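Local coordinates for dihydrofolate reductase, putative (Aspergillus flavus, PDB 6DRS), which probably catalyses the NADPH-dependent reduction of dihydrofolate to tetrahydrofolate, the step blocked by antifolates such as the inhibitor bound here, at residues A[21-29]-A[195-206]; A[67-78]-A[95-106]. One frame throughout, in Å; residues are numbered along the deposited sequence.

Contact 1 of 2, residues A[21-29]-A[195-206]. With NAP (NADP nicotinamide-adenine-dinucleotide phosphate), chain H.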
loop_
_atom_site.group_PDB
_atom_site.type_symbol
_atom_site.label_atom_id
_atom_site.label_comp_id
_atom_site.label_asym_id
_atom_site.label_seq_id
_atom_site.Cartn_x
_atom_site.Cartn_y
_atom_site.Cartn_z
ATOM N N LYS A 21 -9.823 17.042 -16.825
ATOM C CA LYS A 21 -9.477 15.606 -16.769
ATOM C C LYS A 21 -10.160 14.958 -15.566
ATOM O O LYS A 21 -10.606 15.653 -14.660
ATOM C CB LYS A 21 -7.962 15.424 -16.668
ATOM C CG LYS A 21 -7.289 16.179 -15.534
ATOM C CD LYS A 21 -5.792 16.062 -15.570
ATOM C CE LYS A 21 -5.130 16.933 -14.528
ATOM N NZ LYS A 21 -3.652 16.864 -14.630
ATOM N N THR A 22 -10.268 13.637 -15.573
ATOM C CA THR A 22 -10.648 12.932 -14.372
ATOM C C THR A 22 -9.426 12.825 -13.453
ATOM O O THR A 22 -8.390 12.263 -13.840
ATOM C CB THR A 22 -11.180 11.537 -14.690
ATOM O OG1 THR A 22 -12.296 11.738 -15.559
ATOM C CG2 THR A 22 -11.606 10.774 -13.455
ATOM N N LEU A 23 -9.548 13.378 -12.251
ATOM C CA LEU A 23 -8.530 13.212 -11.203
ATOM C C LEU A 23 -8.811 11.896 -10.458
ATOM O O LEU A 23 -9.949 11.353 -10.515
ATOM C CB LEU A 23 -8.602 14.399 -10.235
ATOM C CG LEU A 23 -8.194 15.757 -10.803
ATOM C CD1 LEU A 23 -8.511 16.875 -9.820
ATOM C CD2 LEU A 23 -6.719 15.780 -11.202
ATOM N N LEU A 24 -7.775 11.389 -9.778
ATOM C CA LEU A 24 -7.882 10.156 -8.970
ATOM C C LEU A 24 -7.611 10.519 -7.499
ATOM O O LEU A 24 -6.459 10.703 -7.098
ATOM C CB LEU A 24 -6.879 9.126 -9.503
ATOM C CG LEU A 24 -7.118 8.625 -10.934
ATOM C CD1 LEU A 24 -6.036 7.630 -11.320
ATOM C CD2 LEU A 24 -8.506 8.001 -11.090
ATOM N N GLY A 25 -8.676 10.704 -6.733
ATOM C CA GLY A 25 -8.535 11.188 -5.380
ATOM C C GLY A 25 -8.155 10.035 -4.464
ATOM O O GLY A 25 -8.699 8.927 -4.614
ATOM N N ILE A 26 -7.243 10.293 -3.525
ATOM C CA ILE A 26 -6.704 9.236 -2.651
ATOM C C ILE A 26 -6.803 9.632 -1.173
ATOM O O ILE A 26 -6.824 8.740 -0.334
ATOM C CB ILE A 26 -5.267 8.839 -3.050
ATOM C CG1 ILE A 26 -4.283 9.987 -2.820
ATOM C CG2 ILE A 26 -5.239 8.305 -4.483
ATOM C CD1 ILE A 26 -2.843 9.558 -2.750
ATOM N N GLY A 27 -6.920 10.925 -0.852
ATOM C CA GLY A 27 -6.850 11.356 0.547
ATOM C C GLY A 27 -7.574 12.669 0.818
ATOM O O GLY A 27 -7.736 13.515 -0.081
ATOM N N LEU A 28 -7.998 12.849 2.062
ATOM C CA LEU A 28 -8.641 14.092 2.538
ATOM C C LEU A 28 -8.261 14.268 4.012
ATOM O O LEU A 28 -8.519 13.368 4.813
ATOM C CB LEU A 28 -10.168 13.953 2.418
ATOM C CG LEU A 28 -10.993 15.082 3.067
ATOM C CD1 LEU A 28 -10.875 16.392 2.291
ATOM C CD2 LEU A 28 -12.456 14.668 3.260
ATOM N N ASN A 29 -7.689 15.422 4.354
ATOM C CA ASN A 29 -7.476 15.796 5.782
ATOM C C ASN A 29 -6.591 14.743 6.477
ATOM O O ASN A 29 -6.887 14.335 7.596
ATOM C CB ASN A 29 -8.811 15.993 6.513
ATOM C CG ASN A 29 -9.542 17.279 6.140
ATOM O OD1 ASN A 29 -8.904 18.287 5.825
ATOM N ND2 ASN A 29 -10.873 17.242 6.166
ATOM N N CYS A 195 -11.561 15.261 -2.026
ATOM C CA CYS A 195 -10.183 14.814 -1.795
ATOM C C CYS A 195 -9.235 16.023 -1.833
ATOM O O CYS A 195 -9.452 16.926 -2.640
ATOM C CB CYS A 195 -9.764 13.841 -2.889
ATOM S SG CYS A 195 -10.760 12.324 -2.916
ATOM N N ASP A 196 -8.207 16.071 -0.987
ATOM C CA ASP A 196 -7.194 17.147 -1.105
ATOM C C ASP A 196 -5.886 16.547 -1.621
ATOM O O ASP A 196 -4.919 17.278 -1.888
ATOM C CB ASP A 196 -6.963 17.910 0.205
ATOM C CG ASP A 196 -6.712 17.011 1.410
ATOM O OD1 ASP A 196 -6.164 15.925 1.219
ATOM O OD2 ASP A 196 -7.096 17.390 2.530
ATOM N N THR A 197 -5.862 15.215 -1.760
ATOM C CA THR A 197 -4.649 14.503 -2.229
ATOM C C THR A 197 -5.053 13.570 -3.371
ATOM O O THR A 197 -6.073 12.908 -3.264
ATOM C CB THR A 197 -3.986 13.742 -1.071
ATOM O OG1 THR A 197 -4.001 14.598 0.073
ATOM C CG2 THR A 197 -2.576 13.289 -1.395
ATOM N N PHE A 198 -4.249 13.558 -4.442
ATOM C CA PHE A 198 -4.543 12.853 -5.689
ATOM C C PHE A 198 -3.324 12.018 -6.091
ATOM O O PHE A 198 -2.172 12.382 -5.803
ATOM C CB PHE A 198 -4.930 13.853 -6.792
ATOM C CG PHE A 198 -5.972 14.845 -6.337
ATOM C CD1 PHE A 198 -5.603 16.014 -5.678
ATOM C CD2 PHE A 198 -7.326 14.595 -6.517
ATOM C CE1 PHE A 198 -6.568 16.899 -5.200
ATOM C CE2 PHE A 198 -8.284 15.485 -6.049
ATOM C CZ PHE A 198 -7.908 16.637 -5.390
ATOM N N PHE A 199 -3.585 10.914 -6.785
ATOM C CA PHE A 199 -2.534 10.191 -7.485
ATOM C C PHE A 199 -1.836 11.140 -8.473
ATOM O O PHE A 199 -2.475 11.996 -9.040
ATOM C CB PHE A 199 -3.125 8.925 -8.117
ATOM C CG PHE A 199 -2.125 7.804 -8.247
ATOM C CD1 PHE A 199 -1.585 7.197 -7.121
ATOM C CD2 PHE A 199 -1.701 7.372 -9.492
ATOM C CE1 PHE A 199 -0.642 6.181 -7.235
ATOM C CE2 PHE A 199 -0.754 6.361 -9.607
ATOM C CZ PHE A 199 -0.221 5.772 -8.480
ATOM N N PRO A 200 -0.520 11.022 -8.637
ATOM C CA PRO A 200 0.282 11.971 -9.410
ATOM C C PRO A 200 0.107 11.844 -10.935
ATOM O O PRO A 200 0.590 12.708 -11.689
ATOM C CB PRO A 200 1.757 11.713 -9.044
ATOM C CG PRO A 200 1.692 10.825 -7.810
ATOM C CD PRO A 200 0.361 10.108 -7.881
ATOM N N ILE A 201 -0.544 10.785 -11.397
ATOM C CA ILE A 201 -0.852 10.583 -12.817
ATOM C C ILE A 201 -2.291 10.081 -12.824
ATOM O O ILE A 201 -2.736 9.517 -11.810
ATOM C CB ILE A 201 0.125 9.579 -13.478
ATOM C CG1 ILE A 201 0.141 8.228 -12.754
ATOM C CG2 ILE A 201 1.528 10.179 -13.578
ATOM C CD1 ILE A 201 0.879 7.122 -13.489
ATOM N N ASP A 202 -3.019 10.310 -13.914
ATOM C CA ASP A 202 -4.442 9.962 -13.944
ATOM C C ASP A 202 -4.833 9.573 -15.371
ATOM O O ASP A 202 -5.307 8.467 -15.618
ATOM C CB ASP A 202 -5.334 11.103 -13.440
ATOM C CG ASP A 202 -4.756 12.488 -13.708
ATOM O OD1 ASP A 202 -4.386 12.764 -14.881
ATOM O OD2 ASP A 202 -4.647 13.281 -12.737
ATOM N N GLU A 203 -4.640 10.502 -16.288
ATOM C CA GLU A 203 -5.117 10.346 -17.641
ATOM C C GLU A 203 -4.229 9.331 -18.368
ATOM O O GLU A 203 -4.724 8.519 -19.162
ATOM C CB GLU A 203 -5.169 11.710 -18.338
ATOM C CG GLU A 203 -6.384 12.546 -17.937
ATOM C CD GLU A 203 -7.756 11.974 -18.296
ATOM O OE1 GLU A 203 -8.754 12.310 -17.606
ATOM O OE2 GLU A 203 -7.833 11.187 -19.264
ATOM N N GLU A 204 -2.947 9.327 -18.027
ATOM C CA GLU A 204 -2.042 8.456 -18.712
ATOM C C GLU A 204 -2.347 6.980 -18.398
ATOM O O GLU A 204 -2.044 6.132 -19.229
ATOM C CB GLU A 204 -0.603 8.950 -18.576
ATOM C CG GLU A 204 0.061 8.602 -17.266
ATOM C CD GLU A 204 1.272 9.484 -16.991
ATOM O OE1 GLU A 204 1.111 10.743 -17.004
ATOM O OE2 GLU A 204 2.386 8.917 -16.770
ATOM N N LEU A 205 -2.978 6.674 -17.251
ATOM C CA LEU A 205 -3.456 5.317 -16.955
ATOM C C LEU A 205 -4.803 5.068 -17.641
ATOM O O LEU A 205 -5.009 4.024 -18.236
ATOM C CB LEU A 205 -3.634 5.143 -15.445
ATOM C CG LEU A 205 -2.399 5.407 -14.591
ATOM C CD1 LEU A 205 -2.754 5.311 -13.116
ATOM C CD2 LEU A 205 -1.268 4.451 -14.958
ATOM N N LEU A 206 -5.730 6.007 -17.523
ATOM C CA LEU A 206 -7.072 5.761 -18.048
ATOM C C LEU A 206 -7.030 5.724 -19.590
ATOM O O LEU A 206 -7.852 5.043 -20.198
ATOM C CB LEU A 206 -8.072 6.787 -17.486
ATOM C CG LEU A 206 -8.115 6.945 -15.961
ATOM C CD1 LEU A 206 -8.721 8.284 -15.546
ATOM C CD2 LEU A 206 -8.836 5.786 -15.267
HETATM P PA NAP H . 3.059 11.261 1.900
HETATM O O1A NAP H . 2.446 10.069 2.579
HETATM O O2A NAP H . 3.666 11.330 0.546
HETATM O O5B NAP H . 4.127 11.909 2.940
HETATM C C5B NAP H . 4.721 13.212 2.779
HETATM C C4B NAP H . 5.888 13.236 3.744
HETATM O O4B NAP H . 6.853 12.265 3.333
HETATM C C3B NAP H . 6.657 14.548 3.764
HETATM O O3B NAP H . 6.044 15.480 4.669
HETATM C C2B NAP H . 8.025 14.096 4.239
HETATM O O2B NAP H . 7.969 13.756 5.623
HETATM C C1B NAP H . 8.186 12.743 3.571
HETATM N N9A NAP H . 8.840 12.876 2.281
HETATM C C8A NAP H . 8.128 13.037 1.154
HETATM N N7A NAP H . 8.963 13.131 0.098
HETATM C C5A NAP H . 10.232 13.019 0.550
HETATM C C6A NAP H . 11.577 13.038 -0.068
HETATM N N6A NAP H . 11.650 13.177 -1.399
HETATM N N1A NAP H . 12.681 12.900 0.697
HETATM C C2A NAP H . 12.537 12.747 2.026
HETATM N N3A NAP H . 11.331 12.723 2.656
HETATM C C4A NAP H . 10.151 12.858 1.998
HETATM O O3 NAP H . 1.943 12.450 2.095
HETATM P PN NAP H . 0.776 12.947 1.072
HETATM O O1N NAP H . 1.234 12.955 -0.326
HETATM O O2N NAP H . 0.301 14.214 1.748
HETATM O O5D NAP H . -0.343 11.822 1.271
HETATM C C5D NAP H . -0.907 11.578 2.535
HETATM C C4D NAP H . -2.381 11.449 2.216
HETATM O O4D NAP H . -2.529 10.453 1.203
HETATM C C3D NAP H . -3.264 11.044 3.373
HETATM O O3D NAP H . -4.533 11.724 3.189
HETATM C C2D NAP H . -3.413 9.561 3.163
HETATM O O2D NAP H . -4.608 9.101 3.743
HETATM C C1D NAP H . -3.435 9.443 1.655
HETATM N N1N NAP H . -3.033 8.100 1.185
HETATM C C2N NAP H . -3.935 7.383 0.475
HETATM C C3N NAP H . -3.644 6.084 0.010
HETATM C C7N NAP H . -4.681 5.311 -0.802
HETATM O O7N NAP H . -4.402 4.219 -1.310
HETATM N N7N NAP H . -5.904 5.854 -0.944
HETATM C C4N NAP H . -2.393 5.524 0.338
HETATM C C5N NAP H . -1.492 6.293 1.080
HETATM C C6N NAP H . -1.832 7.576 1.511
HETATM P P2B NAP H . 8.422 14.803 6.759
HETATM O O1X NAP H . 7.394 15.926 6.726
HETATM O O2X NAP H . 8.209 14.010 8.032
HETATM O O3X NAP H . 9.776 15.156 6.225
HETATM O O HOH W 1 -3.014 15.474 -11.860
HETATM O O HOH W 2 -5.289 12.317 -10.227
#

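Contact 2 of 2, residues A[67-78]-A[95-106]. With SO4 (sulfate ion), chain E.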
loop_
_atom_site.group_PDB
_atom_site.type_symbol
_atom_site.label_atom_id
_atom_site.label_comp_id
_atom_site.label_asym_id
_atom_site.label_seq_id
_atom_site.Cartn_x
_atom_site.Cartn_y
_atom_site.Cartn_z
ATOM N N TYR A 67 2.460 7.106 7.085
ATOM C CA TYR A 67 2.704 6.438 8.378
ATOM C C TYR A 67 1.760 6.999 9.448
ATOM O O TYR A 67 1.090 6.247 10.144
ATOM C CB TYR A 67 4.167 6.526 8.805
ATOM C CG TYR A 67 4.436 5.823 10.112
ATOM C CD1 TYR A 67 4.584 4.440 10.170
ATOM C CD2 TYR A 67 4.555 6.535 11.300
ATOM C CE1 TYR A 67 4.849 3.788 11.367
ATOM C CE2 TYR A 67 4.791 5.894 12.510
ATOM C CZ TYR A 67 4.962 4.518 12.540
ATOM O OH TYR A 67 5.227 3.884 13.721
ATOM N N ASP A 68 1.692 8.329 9.550
ATOM C CA ASP A 68 0.892 8.997 10.602
ATOM C C ASP A 68 -0.601 8.721 10.405
ATOM O O ASP A 68 -1.336 8.666 11.377
ATOM C CB ASP A 68 1.205 10.493 10.672
ATOM C CG ASP A 68 2.544 10.791 11.318
ATOM O OD1 ASP A 68 3.110 9.864 11.929
ATOM O OD2 ASP A 68 3.018 11.950 11.202
ATOM N N SER A 69 -1.031 8.514 9.164
ATOM C CA SER A 69 -2.440 8.276 8.848
ATOM C C SER A 69 -2.947 6.968 9.452
ATOM O O SER A 69 -4.162 6.842 9.660
ATOM C CB SER A 69 -2.699 8.294 7.376
ATOM O OG SER A 69 -2.224 7.118 6.753
ATOM N N VAL A 70 -2.053 6.007 9.711
ATOM C CA VAL A 70 -2.471 4.772 10.383
ATOM C C VAL A 70 -2.636 5.081 11.871
ATOM O O VAL A 70 -1.752 5.689 12.449
ATOM C CB VAL A 70 -1.431 3.648 10.214
ATOM C CG1 VAL A 70 -2.015 2.305 10.614
ATOM C CG2 VAL A 70 -0.871 3.592 8.804
ATOM N N PRO A 71 -3.726 4.621 12.490
ATOM C CA PRO A 71 -3.945 4.815 13.940
ATOM C C PRO A 71 -2.759 4.271 14.750
ATOM O O PRO A 71 -2.168 3.269 14.352
ATOM C CB PRO A 71 -5.221 4.017 14.273
ATOM C CG PRO A 71 -5.906 3.813 12.939
ATOM C CD PRO A 71 -4.784 3.776 11.922
ATOM N N LYS A 72 -2.398 4.925 15.852
ATOM C CA LYS A 72 -1.068 4.689 16.444
ATOM C C LYS A 72 -0.943 3.250 16.979
ATOM O O LYS A 72 0.163 2.668 16.982
ATOM C CB LYS A 72 -0.761 5.703 17.550
ATOM C CG LYS A 72 0.640 5.592 18.130
ATOM C CD LYS A 72 1.010 6.745 19.026
ATOM C CE LYS A 72 0.561 6.557 20.458
ATOM N NZ LYS A 72 1.229 7.537 21.349
ATOM N N SER A 73 -2.066 2.699 17.441
ATOM C CA SER A 73 -2.102 1.401 18.093
ATOM C C SER A 73 -1.903 0.280 17.066
ATOM O O SER A 73 -1.452 -0.794 17.439
ATOM C CB SER A 73 -3.398 1.222 18.837
ATOM O OG SER A 73 -4.483 1.355 17.929
ATOM N N LEU A 74 -2.252 0.543 15.801
ATOM C CA LEU A 74 -2.095 -0.411 14.728
ATOM C C LEU A 74 -0.714 -0.243 14.087
ATOM O O LEU A 74 -0.342 -0.999 13.205
ATOM C CB LEU A 74 -3.202 -0.200 13.687
ATOM C CG LEU A 74 -4.619 -0.631 14.077
ATOM C CD1 LEU A 74 -5.394 -1.070 12.841
ATOM C CD2 LEU A 74 -4.627 -1.751 15.114
ATOM N N ARG A 75 0.090 0.709 14.514
ATOM C CA ARG A 75 1.310 0.866 13.742
ATOM C C ARG A 75 2.552 0.693 14.640
ATOM O O ARG A 75 2.438 0.833 15.866
ATOM C CB ARG A 75 1.260 2.191 12.978
ATOM C CG ARG A 75 1.860 3.365 13.733
ATOM C CD ARG A 75 1.448 4.691 13.143
ATOM N NE ARG A 75 1.838 5.686 14.128
ATOM C CZ ARG A 75 1.172 6.803 14.394
ATOM N NH1 ARG A 75 0.024 7.055 13.785
ATOM N NH2 ARG A 75 1.664 7.661 15.273
ATOM N N PRO A 76 3.732 0.389 14.067
ATOM C CA PRO A 76 3.927 0.022 12.638
ATOM C C PRO A 76 3.123 -1.239 12.273
ATOM O O PRO A 76 2.814 -2.045 13.137
ATOM C CB PRO A 76 5.438 -0.225 12.483
ATOM C CG PRO A 76 6.057 0.315 13.760
ATOM C CD PRO A 76 4.971 0.118 14.790
ATOM N N LEU A 77 2.708 -1.356 11.017
ATOM C CA LEU A 77 1.739 -2.394 10.618
ATOM C C LEU A 77 2.406 -3.786 10.690
ATOM O O LEU A 77 3.542 -3.981 10.214
ATOM C CB LEU A 77 1.282 -2.047 9.195
ATOM C CG LEU A 77 0.258 -0.907 9.097
ATOM C CD1 LEU A 77 0.023 -0.557 7.638
ATOM C CD2 LEU A 77 -1.061 -1.315 9.747
ATOM N N GLY A 78 1.721 -4.746 11.298
ATOM C CA GLY A 78 2.332 -6.024 11.622
ATOM C C GLY A 78 2.609 -6.900 10.405
ATOM O O GLY A 78 1.896 -6.872 9.371
ATOM N N ARG A 95 10.655 8.381 17.454
ATOM C CA ARG A 95 9.226 8.133 17.685
ATOM C C ARG A 95 8.839 6.757 17.107
ATOM O O ARG A 95 8.022 6.042 17.693
ATOM C CB ARG A 95 8.393 9.291 17.113
ATOM C CG ARG A 95 6.884 9.092 17.195
ATOM C CD ARG A 95 6.113 10.292 16.669
ATOM N NE ARG A 95 6.271 10.538 15.243
ATOM C CZ ARG A 95 5.447 10.069 14.317
ATOM N NH1 ARG A 95 4.450 9.272 14.667
ATOM N NH2 ARG A 95 5.602 10.434 13.056
ATOM N N VAL A 96 9.390 6.403 15.945
ATOM C CA VAL A 96 9.060 5.100 15.304
ATOM C C VAL A 96 9.589 3.968 16.209
ATOM O O VAL A 96 8.833 3.030 16.550
ATOM C CB VAL A 96 9.599 5.032 13.860
ATOM C CG1 VAL A 96 9.673 3.604 13.333
ATOM C CG2 VAL A 96 8.796 5.924 12.910
ATOM N N ALA A 97 10.840 4.131 16.687
ATOM C CA ALA A 97 11.473 3.160 17.604
ATOM C C ALA A 97 10.551 2.932 18.794
ATOM O O ALA A 97 10.344 1.804 19.230
ATOM C CB ALA A 97 12.832 3.636 18.037
ATOM N N GLU A 98 9.933 4.007 19.257
ATOM C CA GLU A 98 9.077 3.908 20.418
ATOM C C GLU A 98 7.815 3.122 20.063
ATOM O O GLU A 98 7.379 2.260 20.836
ATOM C CB GLU A 98 8.738 5.314 20.900
ATOM C CG GLU A 98 8.387 5.401 22.371
ATOM C CD GLU A 98 7.980 6.817 22.762
ATOM O OE1 GLU A 98 8.793 7.758 22.535
ATOM O OE2 GLU A 98 6.844 6.985 23.263
ATOM N N GLU A 99 7.221 3.445 18.914
ATOM C CA GLU A 99 5.955 2.828 18.486
ATOM C C GLU A 99 6.184 1.340 18.167
ATOM O O GLU A 99 5.386 0.476 18.549
ATOM C CB GLU A 99 5.341 3.628 17.328
ATOM C CG GLU A 99 4.714 4.952 17.764
ATOM C CD GLU A 99 4.325 5.895 16.629
ATOM O OE1 GLU A 99 4.466 5.514 15.454
ATOM O OE2 GLU A 99 3.897 7.024 16.913
ATOM N N LEU A 100 7.291 1.044 17.499
ATOM C CA LEU A 100 7.718 -0.372 17.271
ATOM C C LEU A 100 7.762 -1.175 18.586
ATOM O O LEU A 100 7.177 -2.263 18.683
ATOM C CB LEU A 100 9.079 -0.361 16.563
ATOM C CG LEU A 100 9.627 -1.739 16.197
ATOM C CD1 LEU A 100 8.575 -2.560 15.467
ATOM C CD2 LEU A 100 10.895 -1.602 15.351
ATOM N N LYS A 101 8.419 -0.627 19.609
ATOM C CA LYS A 101 8.565 -1.285 20.924
ATOM C C LYS A 101 7.191 -1.569 21.553
ATOM O O LYS A 101 6.980 -2.624 22.172
ATOM C CB LYS A 101 9.451 -0.428 21.837
ATOM C CG LYS A 101 9.757 -1.012 23.210
ATOM C CD LYS A 101 10.615 -0.119 24.082
ATOM C CE LYS A 101 10.916 -0.785 25.407
ATOM N NZ LYS A 101 12.006 -0.093 26.147
ATOM N N GLU A 102 6.264 -0.627 21.442
ATOM C CA GLU A 102 4.902 -0.837 21.961
ATOM C C GLU A 102 4.228 -1.967 21.160
ATOM O O GLU A 102 3.508 -2.846 21.698
ATOM C CB GLU A 102 4.176 0.516 21.879
ATOM C CG GLU A 102 2.799 0.584 22.529
ATOM C CD GLU A 102 2.552 -0.314 23.725
ATOM O OE1 GLU A 102 3.372 -0.275 24.680
ATOM O OE2 GLU A 102 1.535 -1.054 23.703
ATOM N N LYS A 103 4.454 -1.940 19.844
ATOM C CA LYS A 103 3.854 -2.932 18.938
ATOM C C LYS A 103 4.381 -4.335 19.291
ATOM O O LYS A 103 3.623 -5.319 19.415
ATOM C CB LYS A 103 4.176 -2.521 17.496
ATOM C CG LYS A 103 3.643 -3.425 16.396
ATOM C CD LYS A 103 2.152 -3.332 16.165
ATOM C CE LYS A 103 1.719 -4.198 15.001
ATOM N NZ LYS A 103 0.284 -4.557 15.078
ATOM N N ARG A 104 5.694 -4.410 19.475
ATOM C CA ARG A 104 6.360 -5.686 19.854
ATOM C C ARG A 104 5.690 -6.245 21.106
ATOM O O ARG A 104 5.395 -7.450 21.169
ATOM C CB ARG A 104 7.842 -5.436 20.115
ATOM C CG ARG A 104 8.614 -5.171 18.844
ATOM C CD ARG A 104 9.564 -6.320 18.623
ATOM N NE ARG A 104 10.488 -5.858 17.597
ATOM C CZ ARG A 104 10.231 -6.001 16.312
ATOM N NH1 ARG A 104 9.099 -6.589 15.951
ATOM N NH2 ARG A 104 11.091 -5.568 15.410
ATOM N N ALA A 105 5.413 -5.335 22.049
ATOM C CA ALA A 105 4.778 -5.682 23.313
ATOM C C ALA A 105 3.383 -6.248 23.069
ATOM O O ALA A 105 3.033 -7.287 23.620
ATOM C CB ALA A 105 4.733 -4.473 24.217
ATOM N N LYS A 106 2.582 -5.569 22.256
ATOM C CA LYS A 106 1.242 -6.094 21.922
ATOM C C LYS A 106 1.380 -7.468 21.254
ATOM O O LYS A 106 0.686 -8.413 21.603
ATOM C CB LYS A 106 0.491 -5.152 20.972
ATOM C CG LYS A 106 0.132 -3.788 21.540
ATOM C CD LYS A 106 -1.158 -3.249 20.957
ATOM C CE LYS A 106 -1.134 -1.760 20.680
ATOM N NZ LYS A 106 -0.847 -0.964 21.899
HETATM S S SO4 E . -0.804 -7.546 13.137
HETATM O O1 SO4 E . -2.193 -7.779 12.678
HETATM O O2 SO4 E . 0.116 -8.376 12.325
HETATM O O3 SO4 E . -0.664 -7.918 14.568
HETATM O O4 SO4 E . -0.486 -6.109 12.959
HETATM O O HOH W 3 -1.507 -3.358 16.813
HETATM O O HOH W 4 -1.042 -3.385 12.484
HETATM O O HOH W 5 2.748 1.009 18.447
#

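Contact 1 of 2, residues A[21-29]-A[195-206]
A short antiparallel beta ladder, with a classic bulge on both sides, at the nicotinamide end of the cofactor site of the dihydrofolate reductase fold, joins strand 22-27 to residues 197-198. In each bulge two residues face one. Thr-197 O accepts from Ile-26 N (2.9 Å, N-H...O angle 172°) and from Gly-27 N, both arriving from one face of its carbonyl plane; Gly-27 O takes Asp-196 N and Thr-197 N. Beyond the bulges Phe-199 N returns to Leu-24 O at 2.9 Å. At one end the Asp-196 carboxylate receives Asn-29 N on the syn side of OD2 (2.7 Å), while its OD1 accepts from Thr-197 OG1. With CG anti to the carbonyl carbon (chi1 -49°), the Phe-198 ring turns toward Leu-23, whose CD1 lies over one face, 4.0 Å from CE2. The backbone of Ile-26 serves the cofactor: its O accepts the carboxamide N7N of NADP at 3.1 Å. At the far end, Glu-203 OE1 takes Thr-22 N at 2.9 Å, nearly along its own C-O bond. Asp-202 OD2 accepts from two waters, one of them linked to Lys-21 NZ; the other also donates to Phe-199 O and accepts from Leu-24 N at 2.7 Å.

Contact 2 of 2, residues A[67-78]-A[95-106]
Tyr-67, in helix 64-69, meets helix 89-116 through its hydroxyl, which donates a very short hydrogen bond (2.5 Å) to Glu-99 OE1. The ring and carboxylate planes are only 17° apart, and OE1 lies at the ring edge, near its plane; CE2 also touches Val-96 CG2. Asp-68 follows with a salt bridge: its OD1 offers the syn lone pair to Arg-95 NH2 at 2.8 Å, with a weak second bond from NH1, while OD2 pairs with Arg-64. Lys-72 lays its CD beside Glu-99 OE2. At Ser-73 a water bridges the carbonyl to Lys-103 NZ.

Arg-75 supplies the central ion pair. Its chain, extended from CG to NE, grips Glu-99 side-on: NE reaches OE1 at 2.9 Å and NH2 reaches OE2 at 2.8 Å; the two oxygens lie in the guanidinium plane, while the nitrogens come in from above the carboxylate plane. Arg-95 NH1 approaches OE2 from the opposite face (3.2 Å), so this oxygen is held between two arginines. Arg-75 NH1 donates to Val-70 O, and Lys-72 CA lies over one guanidinium face; together these restrict the group's rotation.

Pro-76, preceded by a cis peptide bond, packs its CD on the helix backbone, 3.7 Å from Leu-100 N. Lys-103 has CG anti to its own N (chi1 180°) and bends at chi2, which runs its CE past Pro-76 O and brings NZ to O4 of a sulfate, probably from the crystallisation liquor, at 2.7 Å. Leu-77 belongs to the inhibitor pocket. Gly-78 N binds the same sulfate oxygen weakly. The arrangement is a four-residue salt-bridge network of Asp-68, Arg-75, Arg-95 and Glu-99, joining a helix-loop segment beside the antifolate pocket to a long helix of the reductase fold.

Contacts 1 and 2 share no strand or helix: their centres are 28 Å apart and their nearest atoms about 7 Å, with contact 2 nested inside the loop that contact 1 closes. Each is centred 16 Å from the middle of the chain. Neither is purely core or surface: 7 of 19 touching residues are buried and 4 exposed in contact 1, 6 and 4 of 15 in contact 2. Contact 1 extends the sheet, its bonds largely between main-chain atoms. Contact 2 docks the end of helix 64-69 and the loop after it on helix 89-116, and charged side chains replace the ladder. Contact 1 contributes to the NADP pocket, whereas 67-78 reaches the inhibitor through Leu-77.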